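Local coordinates for protein LigF (Sphingobium sp. SYK-6, PDB 4XT0) that cleaves beta-aryl ether bonds of lignin as a glutathione-binding beta-etherase of the glutathione S-transferase superfamily, at residues T103-D107 with E108-W112; D165-F168 with R169-G172. All coordinates share one frame; numbering follows the deposited sequence.

How the contacts relate
Contacts 1 and 2 sit on two neighbouring helices of the GST C-terminal domain, 93-121 and 161-182, with their centres about 14 Å apart. They meet through the Tyr109 ring, whose OH lies 3.2 Å from Lys170 CG. From there the two contacts share the subunit interface: Tyr109 OH is hydrogen-bonded to Glu147 of the second subunit, and the same carboxylate forms a salt bridge with Arg169. Contact 1 is the one nearer the glutathione pocket, with the Asp107 side chain about 4 Å from a bound glutathione at the nearest atoms; in contact 2 the Glu167 side chain is about 14 Å from a bound glutathione, again at the nearest atoms.

Contact 1. Residues T103-D107 with E108-W112; sequences TKWVD and EYFCW
One face of the Trp105 indole carries two methylenes from the next helical turn: Phe110 CB lies over the six-membered ring, 3.9 Å from its centroid, and Tyr109 CB over the five-membered ring, 4.1 Å from its centroid. Both are CH-pi contacts. The phenyl and phenol rings run nearly parallel to the indole but slid off it, giving an aromatic cluster with little ring overlap; at the edge of the Phe110 ring sits Val106 CG2. The motif beneath is a pi-type widening of helix 93-121 at 108-110. Here Trp105 O accepts Phe110 N at 3.2 Å in a nearly straight bond (169°), while Tyr109 N reaches the same oxygen only weakly. Trp105 CG stands anti to the backbone N (chi1 178°), which swings the indole forward along the helix, so that one face comes under the CB atoms of Tyr109 and Phe110. On another side of the helix, Lys104 bends at chi3 and chi4 to bring its ammonium back to Glu108, and Glu69 of the second subunit forms a salt bridge with the same nitrogen. A glutamine in place of Glu108 would probably leave Lys104 without its charged mate within the helix. In that pair, Lys104 NZ meets the syn lone pair of Glu108 OE2 at 2.8 Å.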
ATOM      1  N   THR A 103      -0.403   6.664  -5.701  1.00 14.38           N
ATOM      2  CA  THR A 103      -0.806   5.321  -6.101  1.00 15.99           C
ATOM      3  C   THR A 103      -0.873   4.414  -4.869  1.00 17.06           C
ATOM      4  O   THR A 103      -1.752   3.571  -4.769  1.00 16.47           O
ATOM      5  CB  THR A 103       0.128   4.711  -7.193  1.00 17.65           C
ATOM      6  OG1 THR A 103       1.479   4.612  -6.726  1.00 15.04           O
ATOM      7  CG2 THR A 103       0.079   5.549  -8.493  1.00 13.43           C
ATOM      8  N   LYS A 104       0.037   4.590  -3.921  1.00 15.06           N
ATOM      9  CA  LYS A 104       0.004   3.749  -2.733  1.00 14.71           C
ATOM     10  C   LYS A 104      -1.158   4.176  -1.827  1.00 22.77           C
ATOM     11  O   LYS A 104      -1.712   3.359  -1.098  1.00 19.09           O
ATOM     12  CB  LYS A 104       1.346   3.793  -1.990  1.00 14.48           C
ATOM     13  CG  LYS A 104       1.567   5.045  -1.116  1.00 19.63           C
ATOM     14  CD  LYS A 104       3.066   5.178  -0.786  1.00 22.49           C
ATOM     15  CE  LYS A 104       3.585   3.982   0.037  1.00 17.18           C
ATOM     16  NZ  LYS A 104       3.025   4.024   1.456  1.00 18.34           N
ATOM     17  N   TRP A 105      -1.559   5.441  -1.903  1.00 15.38           N
ATOM     18  CA  TRP A 105      -2.719   5.891  -1.148  1.00 20.08           C
ATOM     19  C   TRP A 105      -4.002   5.239  -1.680  1.00 17.33           C
ATOM     20  O   TRP A 105      -4.915   4.954  -0.920  1.00 22.14           O
ATOM     21  CB  TRP A 105      -2.831   7.408  -1.197  1.00 16.86           C
ATOM     22  CG  TRP A 105      -4.017   7.966  -0.495  1.00 20.61           C
ATOM     23  CD1 TRP A 105      -4.182   8.138   0.850  1.00 25.41           C
ATOM     24  CD2 TRP A 105      -5.191   8.477  -1.121  1.00 23.01           C
ATOM     25  NE1 TRP A 105      -5.407   8.718   1.103  1.00 24.43           N
ATOM     26  CE2 TRP A 105      -6.045   8.942  -0.090  1.00 26.59           C
ATOM     27  CE3 TRP A 105      -5.618   8.588  -2.448  1.00 18.01           C
ATOM     28  CZ2 TRP A 105      -7.298   9.497  -0.351  1.00 28.01           C
ATOM     29  CZ3 TRP A 105      -6.861   9.150  -2.707  1.00 20.27           C
ATOM     30  CH2 TRP A 105      -7.684   9.597  -1.659  1.00 29.09           C
ATOM     31  N   VAL A 106      -4.061   4.992  -2.983  1.00 18.01           N
ATOM     32  CA  VAL A 106      -5.173   4.217  -3.520  1.00 20.56           C
ATOM     33  C   VAL A 106      -5.161   2.818  -2.920  1.00 23.32           C
ATOM     34  O   VAL A 106      -6.195   2.351  -2.431  1.00 20.35           O
ATOM     35  CB  VAL A 106      -5.135   4.120  -5.054  1.00 19.54           C
ATOM     36  CG1 VAL A 106      -6.212   3.141  -5.559  1.00 19.31           C
ATOM     37  CG2 VAL A 106      -5.339   5.474  -5.657  1.00 16.45           C
ATOM     38  N   ASP A 107      -3.985   2.179  -2.914  1.00 20.74           N
ATOM     39  CA  ASP A 107      -3.829   0.816  -2.362  1.00 18.54           C
ATOM     40  C   ASP A 107      -4.074   0.698  -0.861  1.00 24.79           C
ATOM     41  O   ASP A 107      -4.472  -0.365  -0.380  1.00 26.29           O
ATOM     42  CB  ASP A 107      -2.420   0.265  -2.660  1.00 16.67           C
ATOM     43  CG  ASP A 107      -2.254  -0.186  -4.111  1.00 24.92           C
ATOM     44  OD1 ASP A 107      -3.228  -0.700  -4.711  1.00 25.06           O
ATOM     45  OD2 ASP A 107      -1.148  -0.030  -4.665  1.00 16.66           O
ATOM     46  N   GLU A 108      -3.811   1.762  -0.111  1.00 20.93           N
ATOM     47  CA  GLU A 108      -3.842   1.663   1.348  1.00 19.98           C
ATOM     48  C   GLU A 108      -5.056   2.319   1.989  1.00 21.47           C
ATOM     49  O   GLU A 108      -5.279   2.154   3.181  1.00 27.17           O
ATOM     50  CB  GLU A 108      -2.568   2.280   1.937  1.00 22.11           C
ATOM     51  CG  GLU A 108      -1.299   1.569   1.443  1.00 24.85           C
ATOM     52  CD  GLU A 108      -0.024   2.369   1.654  1.00 24.74           C
ATOM     53  OE1 GLU A 108      -0.008   3.213   2.575  1.00 25.95           O
ATOM     54  OE2 GLU A 108       0.966   2.134   0.903  1.00 23.40           O
ATOM     55  N   TYR A 109      -5.817   3.091   1.221  1.00 22.10           N
ATOM     56  CA  TYR A 109      -6.942   3.834   1.814  1.00 25.05           C
ATOM     57  C   TYR A 109      -8.162   3.923   0.893  1.00 22.62           C
ATOM     58  O   TYR A 109      -9.234   3.426   1.224  1.00 23.97           O
ATOM     59  CB  TYR A 109      -6.461   5.241   2.207  1.00 22.76           C
ATOM     60  CG  TYR A 109      -7.394   6.019   3.118  1.00 30.44           C
ATOM     61  CD1 TYR A 109      -7.248   5.970   4.501  1.00 35.55           C
ATOM     62  CD2 TYR A 109      -8.410   6.820   2.595  1.00 25.16           C
ATOM     63  CE1 TYR A 109      -8.111   6.699   5.354  1.00 29.05           C
ATOM     64  CE2 TYR A 109      -9.259   7.552   3.428  1.00 27.23           C
ATOM     65  CZ  TYR A 109      -9.103   7.488   4.802  1.00 29.05           C
ATOM     66  OH  TYR A 109      -9.940   8.209   5.624  1.00 36.09           O
ATOM     67  N   PHE A 110      -7.983   4.551  -0.270  1.00 22.62           N
ATOM     68  CA  PHE A 110      -9.107   4.939  -1.128  1.00 25.78           C
ATOM     69  C   PHE A 110      -9.838   3.731  -1.720  1.00 25.59           C
ATOM     70  O   PHE A 110     -11.071   3.678  -1.703  1.00 23.14           O
ATOM     71  CB  PHE A 110      -8.603   5.875  -2.251  1.00 29.98           C
ATOM     72  CG  PHE A 110      -9.697   6.438  -3.146  1.00 25.26           C
ATOM     73  CD1 PHE A 110     -11.004   6.563  -2.699  1.00 21.35           C
ATOM     74  CD2 PHE A 110      -9.399   6.837  -4.446  1.00 21.35           C
ATOM     75  CE1 PHE A 110     -11.989   7.065  -3.527  1.00 27.76           C
ATOM     76  CE2 PHE A 110     -10.382   7.351  -5.286  1.00 25.19           C
ATOM     77  CZ  PHE A 110     -11.683   7.462  -4.827  1.00 24.93           C
ATOM     78  N   CYS A 111      -9.094   2.767  -2.254  1.00 24.03           N
ATOM     79  CA  CYS A 111      -9.736   1.609  -2.859  1.00 23.23           C
ATOM     80  C   CYS A 111     -10.591   0.861  -1.839  1.00 25.73           C
ATOM     81  O   CYS A 111     -11.703   0.455  -2.142  1.00 25.31           O
ATOM     82  CB  CYS A 111      -8.710   0.644  -3.461  1.00 21.69           C
ATOM     83  SG  CYS A 111      -9.475  -0.879  -4.104  1.00 35.39           S
ATOM     84  N   TRP A 112     -10.084   0.706  -0.623  1.00 23.18           N
ATOM     85  CA  TRP A 112     -10.746  -0.173   0.332  1.00 26.97           C
ATOM     86  C   TRP A 112     -12.057   0.361   0.915  1.00 32.14           C
ATOM     87  O   TRP A 112     -12.989  -0.420   1.161  1.00 30.03           O
ATOM     88  CB  TRP A 112      -9.764  -0.539   1.457  1.00 34.50           C
ATOM     89  CG  TRP A 112      -8.532  -1.227   0.934  1.00 57.16           C
ATOM     90  CD1 TRP A 112      -7.242  -0.983   1.309  1.00 68.91           C
ATOM     91  CD2 TRP A 112      -8.466  -2.244  -0.089  1.00 68.67           C
ATOM     92  NE1 TRP A 112      -6.384  -1.794   0.607  1.00 75.49           N
ATOM     93  CE2 TRP A 112      -7.107  -2.573  -0.259  1.00 75.24           C
ATOM     94  CE3 TRP A 112      -9.424  -2.913  -0.866  1.00 74.18           C
ATOM     95  CZ2 TRP A 112      -6.680  -3.538  -1.177  1.00 79.17           C
ATOM     96  CZ3 TRP A 112      -8.998  -3.868  -1.780  1.00 77.60           C
ATOM     97  CH2 TRP A 112      -7.638  -4.172  -1.924  1.00 76.91           C
TER

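Contact 2. Residues D165-F168 with R169-G172; sequences DEEF and RKVG
Four successive i to i+4 bonds, Arg169 N to Asp165 O, Lys170 N to Glu166 O, Val171 N to Glu167 O and Gly172 N to Phe168 O, keep the backbone in regular alpha-helix, each 3.1 Å long. On this frame Lys170 is set between two acids. Its CG is anti to the carbonyl carbon (chi1 -79°), and bends at chi2 and chi3 swing the chain back toward the preceding turn. There it runs side by side with Glu167, both pointing the same way, and NZ forms a salt bridge with Glu167 OE2 at 2.7 Å. The ammonium comes to the syn side of that oxygen but 32° out of the carboxylate plane. Glu166 crosses the lysine nearer the backbone, its OE2 3.3 Å from Lys170 CD. A water bridges the remaining gap between the charges, donating to Glu166 OE2 at 2.6 Å and accepting from Lys170 NZ at 3.0 Å. The setting is helix 161-182 of the all-helical GST C-terminal domain, laid against helix 93-121: Glu167 packs on Cys113, Thr116 and Ile117 there. Glu166 and Arg169 also lie side by side as an i to i+3 ion pair, their carboxylate and guanidinium planes 55° apart. The positions of Glu166 OE1 and Arg169 NH1 are doubtful, so the details of this bridge are uncertain. Phe168 and Val171 face the loops instead, on Tyr217 and Phe214 respectively. Val171 CG2, anti to its own carbonyl carbon, rests 3.3 Å from Glu167 O.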
ATOM      1  N   ASP A 165     -20.865   2.674   8.291  1.00 48.76           N
ATOM      2  CA  ASP A 165     -20.788   4.092   8.634  1.00 53.24           C
ATOM      3  C   ASP A 165     -19.354   4.610   8.535  1.00 48.39           C
ATOM      4  O   ASP A 165     -19.097   5.674   7.968  1.00 52.28           O
ATOM      5  CB  ASP A 165     -21.315   4.335  10.049  1.00 60.15           C
ATOM      6  CG  ASP A 165     -22.693   3.738  10.276  1.00 67.09           C
ATOM      7  OD1 ASP A 165     -23.432   3.547   9.285  1.00 71.04           O
ATOM      8  OD2 ASP A 165     -23.033   3.467  11.450  1.00 59.48           O
ATOM      9  N   GLU A 166     -18.424   3.855   9.099  1.00 46.51           N
ATOM     10  CA  GLU A 166     -17.033   4.276   9.106  1.00 46.71           C
ATOM     11  C   GLU A 166     -16.472   4.314   7.676  1.00 49.88           C
ATOM     12  O   GLU A 166     -15.753   5.251   7.305  1.00 39.69           O
ATOM     13  CB  GLU A 166     -16.204   3.353   9.998  1.00 45.54           C
ATOM     14  CG  GLU A 166     -14.704   3.471   9.818  1.00 54.74           C
ATOM     15  CD  GLU A 166     -14.134   4.786  10.331  1.00 52.88           C
ATOM     16  OE1 GLU A 166     -14.906   5.623  10.847  1.00 51.97           O
ATOM     17  OE2 GLU A 166     -12.904   4.994  10.214  1.00 52.01           O
ATOM     18  N   GLU A 167     -16.827   3.311   6.875  1.00 44.84           N
ATOM     19  CA  GLU A 167     -16.335   3.220   5.504  1.00 42.46           C
ATOM     20  C   GLU A 167     -16.796   4.407   4.676  1.00 36.72           C
ATOM     21  O   GLU A 167     -16.015   4.964   3.884  1.00 34.62           O
ATOM     22  CB  GLU A 167     -16.791   1.916   4.851  1.00 42.30           C
ATOM     23  CG  GLU A 167     -16.122   0.671   5.423  1.00 44.66           C
ATOM     24  CD  GLU A 167     -14.621   0.814   5.567  1.00 46.17           C
ATOM     25  OE1 GLU A 167     -13.955   1.173   4.579  1.00 49.94           O
ATOM     26  OE2 GLU A 167     -14.099   0.577   6.674  1.00 49.99           O
ATOM     27  N   PHE A 168     -18.061   4.782   4.855  1.00 38.52           N
ATOM     28  CA  PHE A 168     -18.623   5.965   4.212  1.00 38.15           C
ATOM     29  C   PHE A 168     -17.853   7.228   4.587  1.00 45.44           C
ATOM     30  O   PHE A 168     -17.569   8.045   3.712  1.00 38.98           O
ATOM     31  CB  PHE A 168     -20.116   6.137   4.564  1.00 42.91           C
ATOM     32  CG  PHE A 168     -21.039   5.547   3.542  1.00 49.72           C
ATOM     33  CD1 PHE A 168     -21.066   6.051   2.247  1.00 51.86           C
ATOM     34  CD2 PHE A 168     -21.868   4.483   3.861  1.00 60.87           C
ATOM     35  CE1 PHE A 168     -21.906   5.506   1.283  1.00 54.48           C
ATOM     36  CE2 PHE A 168     -22.721   3.934   2.903  1.00 66.24           C
ATOM     37  CZ  PHE A 168     -22.737   4.447   1.613  1.00 62.16           C
ATOM     38  N   ARG A 169     -17.513   7.401   5.871  1.00 47.78           N
ATOM     39  CA  ARG A 169     -16.731   8.577   6.278  1.00 39.46           C
ATOM     40  C   ARG A 169     -15.386   8.654   5.566  1.00 36.82           C
ATOM     41  O   ARG A 169     -14.934   9.735   5.190  1.00 36.59           O
ATOM     42  CB  ARG A 169     -16.467   8.617   7.785  1.00 46.56           C
ATOM     43  CG  ARG A 169     -15.866   9.977   8.188  1.00 55.49           C
ATOM     44  CD  ARG A 169     -15.014   9.978   9.446  1.00 54.02           C
ATOM     45  NE  ARG A 169     -13.630   9.613   9.189  1.00 58.15           N
ATOM     46  CZ  ARG A 169     -13.081   8.504   9.655  1.00 57.35           C
ATOM     47  NH1 ARG A 169     -13.817   7.691  10.396  1.00 59.97           N
ATOM     48  NH2 ARG A 169     -11.818   8.209   9.387  1.00 39.44           N
ATOM     49  N   LYS A 170     -14.727   7.513   5.401  1.00 35.53           N
ATOM     50  CA  LYS A 170     -13.431   7.497   4.737  1.00 33.12           C
ATOM     51  C   LYS A 170     -13.558   7.835   3.245  1.00 31.17           C
ATOM     52  O   LYS A 170     -12.667   8.460   2.660  1.00 29.66           O
ATOM     53  CB  LYS A 170     -12.756   6.142   4.938  1.00 32.51           C
ATOM     54  CG  LYS A 170     -12.110   5.995   6.311  1.00 34.17           C
ATOM     55  CD  LYS A 170     -12.479   4.686   6.972  1.00 44.69           C
ATOM     56  CE  LYS A 170     -11.639   3.547   6.454  1.00 48.91           C
ATOM     57  NZ  LYS A 170     -12.017   2.243   7.064  1.00 57.28           N
ATOM     58  N   VAL A 171     -14.671   7.437   2.632  1.00 31.40           N
ATOM     59  CA  VAL A 171     -14.918   7.827   1.251  1.00 36.26           C
ATOM     60  C   VAL A 171     -14.970   9.355   1.186  1.00 30.46           C
ATOM     61  O   VAL A 171     -14.376   9.966   0.297  1.00 29.52           O
ATOM     62  CB  VAL A 171     -16.235   7.217   0.682  1.00 39.57           C
ATOM     63  CG1 VAL A 171     -16.523   7.768  -0.706  1.00 34.20           C
ATOM     64  CG2 VAL A 171     -16.143   5.702   0.624  1.00 30.21           C
ATOM     65  N   GLY A 172     -15.664   9.964   2.142  1.00 32.70           N
ATOM     66  CA  GLY A 172     -15.738  11.408   2.219  1.00 33.69           C
ATOM     67  C   GLY A 172     -14.360  12.025   2.347  1.00 32.85           C
ATOM     68  O   GLY A 172     -14.033  12.962   1.624  1.00 36.66           O
TER
HETATM   69  O   HOH W   1     -11.496   2.878   9.933  1.00 49.71           O